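Local structure of monoglyceride lipase (Saccharomyces cerevisiae, 4ZWN) at residues 269-281 against 293-305. The protein hydrolyses monoacylglycerols to free fatty acids and glycerol, preferring monounsaturated substrates, and also takes part in breaking down fatty acid ethyl esters. The protein carries 2 engineered substitutions. Numbering follows the deposited sequence.
Sequences GQDDTINDPKGSE and ELKLYPGARHSIF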
ATOM      1  N   GLY A 269       9.586  -8.730   2.326  1.00 26.93           N
ATOM      2  CA  GLY A 269      10.109 -10.035   1.973  1.00 32.51           C
ATOM      3  C   GLY A 269      11.604  -9.969   1.734  1.00 29.22           C
ATOM      4  O   GLY A 269      12.090  -9.062   1.056  1.00 29.47           O
ATOM      5  N   GLN A 270      12.334 -10.916   2.311  1.00 35.36           N
ATOM      6  CA  GLN A 270      13.780 -10.940   2.186  1.00 33.54           C
ATOM      7  C   GLN A 270      14.185 -11.167   0.733  1.00 32.81           C
ATOM      8  O   GLN A 270      15.192 -10.630   0.274  1.00 33.37           O
ATOM      9  CB  GLN A 270      14.373 -12.023   3.088  1.00 32.26           C
ATOM     10  CG  GLN A 270      15.894 -12.085   3.065  1.00 30.43           C
ATOM     11  CD  GLN A 270      16.540 -10.836   3.630  1.00 41.13           C
ATOM     12  OE1 GLN A 270      16.502 -10.594   4.837  1.00 44.39           O
ATOM     13  NE2 GLN A 270      17.144 -10.036   2.756  1.00 35.23           N
ATOM     14  N   ASP A 271      13.384 -11.945   0.011  1.00 33.30           N
ATOM     15  CA  ASP A 271      13.697 -12.283  -1.375  1.00 37.79           C
ATOM     16  C   ASP A 271      13.019 -11.346  -2.370  1.00 35.33           C
ATOM     17  O   ASP A 271      12.913 -11.663  -3.557  1.00 36.78           O
ATOM     18  CB  ASP A 271      13.296 -13.727  -1.673  1.00 34.16           C
ATOM     19  CG  ASP A 271      14.046 -14.722  -0.818  1.00 38.74           C
ATOM     20  OD1 ASP A 271      15.113 -14.356  -0.281  1.00 43.29           O
ATOM     21  OD2 ASP A 271      13.572 -15.871  -0.686  1.00 48.09           O
ATOM     22  N   ASP A 272      12.560 -10.198  -1.883  1.00 32.02           N
ATOM     23  CA  ASP A 272      11.938  -9.199  -2.742  1.00 34.20           C
ATOM     24  C   ASP A 272      12.962  -8.654  -3.738  1.00 34.46           C
ATOM     25  O   ASP A 272      13.938  -8.011  -3.353  1.00 31.66           O
ATOM     26  CB  ASP A 272      11.347  -8.065  -1.900  1.00 33.10           C
ATOM     27  CG  ASP A 272      10.433  -7.147  -2.696  1.00 32.54           C
ATOM     28  OD1 ASP A 272      10.544  -7.102  -3.940  1.00 34.31           O
ATOM     29  OD2 ASP A 272       9.605  -6.455  -2.069  1.00 32.41           O
ATOM     30  N   THR A 273      12.736  -8.923  -5.020  1.00 33.10           N
ATOM     31  CA  THR A 273      13.641  -8.454  -6.063  1.00 34.34           C
ATOM     32  C   THR A 273      12.991  -7.353  -6.889  1.00 33.81           C
ATOM     33  O   THR A 273      13.483  -6.988  -7.955  1.00 32.06           O
ATOM     34  CB  THR A 273      14.078  -9.596  -6.991  1.00 35.10           C
ATOM     35  OG1 THR A 273      12.917 -10.269  -7.499  1.00 35.29           O
ATOM     36  CG2 THR A 273      14.948 -10.589  -6.233  1.00 31.43           C
ATOM     37  N   ILE A 274      11.878  -6.827  -6.386  1.00 39.58           N
ATOM     38  CA  ILE A 274      11.210  -5.693  -7.011  1.00 35.00           C
ATOM     39  C   ILE A 274      11.593  -4.412  -6.273  1.00 34.72           C
ATOM     40  O   ILE A 274      12.179  -3.502  -6.857  1.00 32.08           O
ATOM     41  CB  ILE A 274       9.681  -5.874  -7.023  1.00 33.64           C
ATOM     42  CG1 ILE A 274       9.310  -7.100  -7.863  1.00 35.92           C
ATOM     43  CG2 ILE A 274       8.995  -4.629  -7.569  1.00 28.02           C
ATOM     44  CD1 ILE A 274       7.823  -7.351  -7.970  1.00 33.09           C
ATOM     45  N   ASN A 275      11.264  -4.351  -4.985  1.00 34.22           N
ATOM     46  CA  ASN A 275      11.709  -3.255  -4.130  1.00 33.78           C
ATOM     47  C   ASN A 275      12.809  -3.726  -3.185  1.00 30.78           C
ATOM     48  O   ASN A 275      12.622  -4.679  -2.432  1.00 34.98           O
ATOM     49  CB  ASN A 275      10.540  -2.675  -3.330  1.00 30.04           C
ATOM     50  CG  ASN A 275       9.497  -2.017  -4.212  1.00 31.80           C
ATOM     51  OD1 ASN A 275       9.757  -1.711  -5.376  1.00 37.65           O
ATOM     52  ND2 ASN A 275       8.311  -1.788  -3.659  1.00 30.96           N
ATOM     53  N   ASP A 276      13.957  -3.058  -3.227  1.00 28.66           N
ATOM     54  CA  ASP A 276      15.108  -3.474  -2.434  1.00 27.55           C
ATOM     55  C   ASP A 276      14.858  -3.333  -0.936  1.00 29.42           C
ATOM     56  O   ASP A 276      14.444  -2.271  -0.465  1.00 29.27           O
ATOM     57  CB  ASP A 276      16.345  -2.665  -2.829  1.00 26.07           C
ATOM     58  CG  ASP A 276      17.641  -3.392  -2.521  1.00 30.97           C
ATOM     59  OD1 ASP A 276      17.756  -3.995  -1.436  1.00 28.30           O
ATOM     60  OD2 ASP A 276      18.551  -3.365  -3.376  1.00 39.30           O
ATOM     61  N   PRO A 277      15.110  -4.414  -0.180  1.00 28.90           N
ATOM     62  CA  PRO A 277      15.046  -4.380   1.285  1.00 32.75           C
ATOM     63  C   PRO A 277      15.977  -3.328   1.889  1.00 29.23           C
ATOM     64  O   PRO A 277      15.758  -2.907   3.025  1.00 30.42           O
ATOM     65  CB  PRO A 277      15.482  -5.792   1.685  1.00 31.77           C
ATOM     66  CG  PRO A 277      15.095  -6.639   0.524  1.00 29.01           C
ATOM     67  CD  PRO A 277      15.331  -5.782  -0.687  1.00 28.75           C
ATOM     68  N   LYS A 278      16.993  -2.917   1.134  1.00 29.80           N
ATOM     69  CA  LYS A 278      17.921  -1.875   1.571  1.00 28.42           C
ATOM     70  C   LYS A 278      17.195  -0.576   1.921  1.00 29.68           C
ATOM     71  O   LYS A 278      17.594   0.138   2.838  1.00 35.35           O
ATOM     72  CB  LYS A 278      18.974  -1.604   0.490  1.00 29.12           C
ATOM     73  CG  LYS A 278      20.076  -2.660   0.391  1.00 30.88           C
ATOM     74  CD  LYS A 278      21.033  -2.358  -0.767  1.00 27.94           C
ATOM     75  CE  LYS A 278      22.150  -3.390  -0.870  1.00 29.17           C
ATOM     76  NZ  LYS A 278      21.631  -4.780  -1.032  1.00 35.50           N
ATOM     77  N   GLY A 279      16.125  -0.278   1.187  1.00 30.30           N
ATOM     78  CA  GLY A 279      15.348   0.925   1.426  1.00 28.57           C
ATOM     79  C   GLY A 279      14.667   0.926   2.781  1.00 29.65           C
ATOM     80  O   GLY A 279      14.697   1.924   3.502  1.00 32.27           O
ATOM     81  N   SER A 280      14.055  -0.201   3.128  1.00 30.40           N
ATOM     82  CA  SER A 280      13.387  -0.348   4.415  1.00 27.86           C
ATOM     83  C   SER A 280      14.389  -0.347   5.572  1.00 32.52           C
ATOM     84  O   SER A 280      14.123   0.219   6.633  1.00 31.26           O
ATOM     85  CB  SER A 280      12.555  -1.634   4.441  1.00 30.08           C
ATOM     86  OG  SER A 280      11.566  -1.632   3.425  1.00 25.42           O
ATOM     87  N   GLU A 281      15.540  -0.981   5.367  1.00 28.27           N
ATOM     88  CA  GLU A 281      16.567  -1.032   6.405  1.00 28.15           C
ATOM     89  C   GLU A 281      17.062   0.364   6.762  1.00 28.52           C
ATOM     90  O   GLU A 281      17.206   0.695   7.939  1.00 33.48           O
ATOM     91  CB  GLU A 281      17.741  -1.907   5.963  1.00 25.20           C
ATOM     92  CG  GLU A 281      17.410  -3.387   5.870  1.00 28.78           C
ATOM     93  CD  GLU A 281      18.501  -4.190   5.192  1.00 37.55           C
ATOM     94  OE1 GLU A 281      19.338  -3.587   4.487  1.00 38.06           O
ATOM     95  OE2 GLU A 281      18.520  -5.426   5.363  1.00 47.70           O
ATOM     96  N   GLU A 293      10.183  -0.500  13.931  1.00 30.28           N
ATOM     97  CA  GLU A 293      10.664  -1.862  13.725  1.00 29.87           C
ATOM     98  C   GLU A 293      10.624  -2.286  12.260  1.00 29.49           C
ATOM     99  O   GLU A 293       9.698  -1.943  11.528  1.00 26.45           O
ATOM    100  CB  GLU A 293       9.842  -2.845  14.561  1.00 34.06           C
ATOM    101  CG  GLU A 293      10.323  -4.287  14.484  1.00 36.35           C
ATOM    102  CD  GLU A 293       9.396  -5.252  15.194  1.00 36.78           C
ATOM    103  OE1 GLU A 293       8.327  -4.813  15.664  1.00 44.75           O
ATOM    104  OE2 GLU A 293       9.735  -6.450  15.278  1.00 38.10           O
ATOM    105  N   LEU A 294      11.638  -3.036  11.844  1.00 30.02           N
ATOM    106  CA  LEU A 294      11.641  -3.679  10.537  1.00 27.63           C
ATOM    107  C   LEU A 294      11.602  -5.195  10.689  1.00 29.02           C
ATOM    108  O   LEU A 294      12.381  -5.771  11.450  1.00 28.97           O
ATOM    109  CB  LEU A 294      12.874  -3.272   9.729  1.00 29.28           C
ATOM    110  CG  LEU A 294      13.146  -4.108   8.475  1.00 30.45           C
ATOM    111  CD1 LEU A 294      12.037  -3.931   7.445  1.00 33.72           C
ATOM    112  CD2 LEU A 294      14.491  -3.755   7.878  1.00 26.44           C
ATOM    113  N   LYS A 295      10.686  -5.837   9.974  1.00 26.78           N
ATOM    114  CA  LYS A 295      10.639  -7.292   9.928  1.00 28.18           C
ATOM    115  C   LYS A 295      10.924  -7.792   8.515  1.00 30.69           C
ATOM    116  O   LYS A 295      10.259  -7.402   7.554  1.00 31.13           O
ATOM    117  CB  LYS A 295       9.281  -7.814  10.409  1.00 32.98           C
ATOM    118  CG  LYS A 295       9.090  -7.766  11.919  1.00 35.54           C
ATOM    119  CD  LYS A 295       7.803  -8.471  12.339  1.00 42.51           C
ATOM    120  CE  LYS A 295       7.603  -8.420  13.848  1.00 42.88           C
ATOM    121  NZ  LYS A 295       8.743  -9.047  14.574  1.00 50.09           N
ATOM    122  N   LEU A 296      11.934  -8.647   8.398  1.00 31.43           N
ATOM    123  CA  LEU A 296      12.279  -9.262   7.126  1.00 31.73           C
ATOM    124  C   LEU A 296      11.835 -10.715   7.145  1.00 37.40           C
ATOM    125  O   LEU A 296      12.010 -11.407   8.149  1.00 35.15           O
ATOM    126  CB  LEU A 296      13.782  -9.156   6.860  1.00 35.69           C
ATOM    127  CG  LEU A 296      14.323  -7.736   6.689  1.00 31.12           C
ATOM    128  CD1 LEU A 296      15.834  -7.744   6.536  1.00 28.99           C
ATOM    129  CD2 LEU A 296      13.670  -7.069   5.491  1.00 31.92           C
ATOM    130  N   TYR A 297      11.259 -11.180   6.040  1.00 31.61           N
ATOM    131  CA  TYR A 297      10.705 -12.529   6.003  1.00 33.14           C
ATOM    132  C   TYR A 297      11.417 -13.421   4.991  1.00 37.05           C
ATOM    133  O   TYR A 297      11.323 -13.201   3.784  1.00 33.33           O
ATOM    134  CB  TYR A 297       9.207 -12.473   5.700  1.00 28.52           C
ATOM    135  CG  TYR A 297       8.413 -11.777   6.780  1.00 29.00           C
ATOM    136  CD1 TYR A 297       7.846 -12.496   7.823  1.00 30.56           C
ATOM    137  CD2 TYR A 297       8.242 -10.398   6.765  1.00 29.95           C
ATOM    138  CE1 TYR A 297       7.122 -11.864   8.818  1.00 30.92           C
ATOM    139  CE2 TYR A 297       7.521  -9.757   7.755  1.00 33.62           C
ATOM    140  CZ  TYR A 297       6.964 -10.495   8.779  1.00 33.26           C
ATOM    141  OH  TYR A 297       6.246  -9.865   9.766  1.00 30.19           O
ATOM    142  N   PRO A 298      12.085 -14.435   5.492  1.00 36.05           N
ATOM    143  CA  PRO A 298      12.817 -15.372   4.657  1.00 31.65           C
ATOM    144  C   PRO A 298      11.915 -16.187   3.784  1.00 36.02           C
ATOM    145  O   PRO A 298      10.911 -16.662   4.224  1.00 37.50           O
ATOM    146  CB  PRO A 298      13.489 -16.261   5.673  1.00 35.90           C
ATOM    147  CG  PRO A 298      13.616 -15.415   6.860  1.00 32.77           C
ATOM    148  CD  PRO A 298      12.374 -14.630   6.905  1.00 25.47           C
ATOM    149  N   GLY A 299      12.285 -16.328   2.527  1.00 38.23           N
ATOM    150  CA  GLY A 299      11.496 -17.055   1.573  1.00 32.91           C
ATOM    151  C   GLY A 299      10.372 -16.264   0.989  1.00 40.22           C
ATOM    152  O   GLY A 299       9.652 -16.729   0.156  1.00 46.39           O
ATOM    153  N   ALA A 300      10.200 -15.044   1.433  1.00 41.07           N
ATOM    154  CA  ALA A 300       9.111 -14.256   0.926  1.00 36.63           C
ATOM    155  C   ALA A 300       9.572 -13.283  -0.119  1.00 32.42           C
ATOM    156  O   ALA A 300      10.707 -13.008  -0.239  1.00 35.89           O
ATOM    157  CB  ALA A 300       8.374 -13.573   2.040  1.00 28.46           C
ATOM    158  N   ARG A 301       8.650 -12.819  -0.913  1.00 35.88           N
ATOM    159  CA  ARG A 301       8.942 -12.025  -2.059  1.00 35.84           C
ATOM    160  C   ARG A 301       8.183 -10.740  -1.936  1.00 32.45           C
ATOM    161  O   ARG A 301       7.927 -10.295  -0.860  1.00 37.90           O
ATOM    162  CB  ARG A 301       8.555 -12.772  -3.314  1.00 30.83           C
ATOM    163  CG  ARG A 301       9.509 -13.889  -3.622  1.00 32.27           C
ATOM    164  CD  ARG A 301       9.334 -14.492  -4.980  1.00 36.70           C
ATOM    165  NE  ARG A 301      10.224 -15.626  -5.150  1.00 44.78           N
ATOM    166  CZ  ARG A 301      10.198 -16.498  -6.150  1.00 44.33           C
ATOM    167  NH1 ARG A 301       9.329 -16.421  -7.117  1.00 41.42           N
ATOM    168  NH2 ARG A 301      11.049 -17.479  -6.162  1.00 42.80           N
ATOM    169  N   HIS A 302       7.839 -10.127  -3.039  1.00 35.95           N
ATOM    170  CA  HIS A 302       7.145  -8.843  -2.988  1.00 34.11           C
ATOM    171  C   HIS A 302       5.770  -8.622  -2.352  1.00 30.84           C
ATOM    172  O   HIS A 302       5.642  -7.843  -1.410  1.00 37.17           O
ATOM    173  CB  HIS A 302       7.058  -8.325  -4.423  1.00 32.04           C
ATOM    174  CG  HIS A 302       6.716  -6.869  -4.517  1.00 33.50           C
ATOM    175  ND1 HIS A 302       7.389  -5.902  -3.805  1.00 28.19           N
ATOM    176  CD2 HIS A 302       5.777  -6.221  -5.242  1.00 35.11           C
ATOM    177  CE1 HIS A 302       6.877  -4.714  -4.086  1.00 30.64           C
ATOM    178  NE2 HIS A 302       5.895  -4.882  -4.957  1.00 33.67           N
ATOM    179  N   SER A 303       4.748  -9.297  -2.868  1.00 29.57           N
ATOM    180  CA  SER A 303       3.374  -9.083  -2.403  1.00 35.53           C
ATOM    181  C   SER A 303       3.067 -10.030  -1.245  1.00 33.88           C
ATOM    182  O   SER A 303       2.323 -10.997  -1.408  1.00 38.70           O
ATOM    183  CB  SER A 303       2.354  -9.297  -3.525  1.00 39.09           C
ATOM    184  OG  SER A 303       2.529  -8.349  -4.563  1.00 37.15           O
ATOM    185  N   ILE A 304       3.625  -9.736  -0.075  1.00 33.81           N
ATOM    186  CA  ILE A 304       3.532 -10.635   1.073  1.00 30.00           C
ATOM    187  C   ILE A 304       2.165 -10.612   1.757  1.00 34.56           C
ATOM    188  O   ILE A 304       1.790 -11.566   2.437  1.00 39.26           O
ATOM    189  CB  ILE A 304       4.612 -10.302   2.121  1.00 29.91           C
ATOM    190  CG1 ILE A 304       4.495  -8.842   2.569  1.00 31.49           C
ATOM    191  CG2 ILE A 304       5.997 -10.580   1.561  1.00 23.43           C
ATOM    192  CD1 ILE A 304       5.504  -8.441   3.630  1.00 23.61           C
ATOM    193  N   PHE A 305       1.424  -9.526   1.573  1.00 33.98           N
ATOM    194  CA  PHE A 305       0.134  -9.357   2.234  1.00 31.11           C
ATOM    195  C   PHE A 305      -1.048  -9.743   1.356  1.00 41.24           C
ATOM    196  O   PHE A 305      -2.196  -9.656   1.790  1.00 42.07           O
ATOM    197  CB  PHE A 305      -0.050  -7.905   2.685  1.00 35.66           C
ATOM    198  CG  PHE A 305       0.510  -7.610   4.042  1.00 30.97           C
ATOM    199  CD1 PHE A 305      -0.170  -8.000   5.182  1.00 35.04           C
ATOM    200  CD2 PHE A 305       1.701  -6.917   4.179  1.00 28.20           C
ATOM    201  CE1 PHE A 305       0.337  -7.724   6.436  1.00 37.16           C
ATOM    202  CE2 PHE A 305       2.210  -6.633   5.429  1.00 36.65           C
ATOM    203  CZ  PHE A 305       1.523  -7.036   6.560  1.00 32.05           C
TER
HETATM  204  O   HOH W   1       7.774  -7.098   0.167  1.00 28.85           O
HETATM  205  O   HOH W   2      15.118 -15.592   2.351  1.00 36.22           O
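Gly269, ending strand 264-269, pairs in parallel with Tyr297, and its CA makes a CA-H...O contact with Arg301 O (3.6 Å). Gln270 N donates to Tyr297 O (2.9 Å), which Ala300 N reaches from the opposite face of the carbonyl plane, while Gln270 OE1 lies against Leu296 CD1. Asp271 N bonds to Ala300 O, and a water bridges Asp271 OD1 to Gly299 N. With CG anti to the backbone N (chi1 -168°), Asp272 swings its carboxylate to His302, whose ND1 donates to the syn side of Asp272 OD2 (2.9 Å), almost straight at 177°; OD2 lies in the ring plane, the carboxylate turned 63° from it. Asp272 OD1 accepts from Ile274 N (2.8 Å), an Asx turn, and from Asn275 N above its plane, extending it to an Asx motif; together they fix the carboxylate's rotation. Replacing Asp272 with an alanine would probably leave His302 ND1 without its acceptor and the ring freer to turn. Ile274 CB makes a CH-pi contact over one His302 face, and Asn275 ND2, bonded to Ser144 OG, nears His302 CE1. Ser280 CB meets Leu294 CD1 and Glu281 CG meets Leu294 CD2, packing the beta-alpha-beta helix on strand 292-297. The chemistry is consistent with an alpha/beta-hydrolase charge relay, Asp272 orienting His302 toward the presumed nucleophile Ser144.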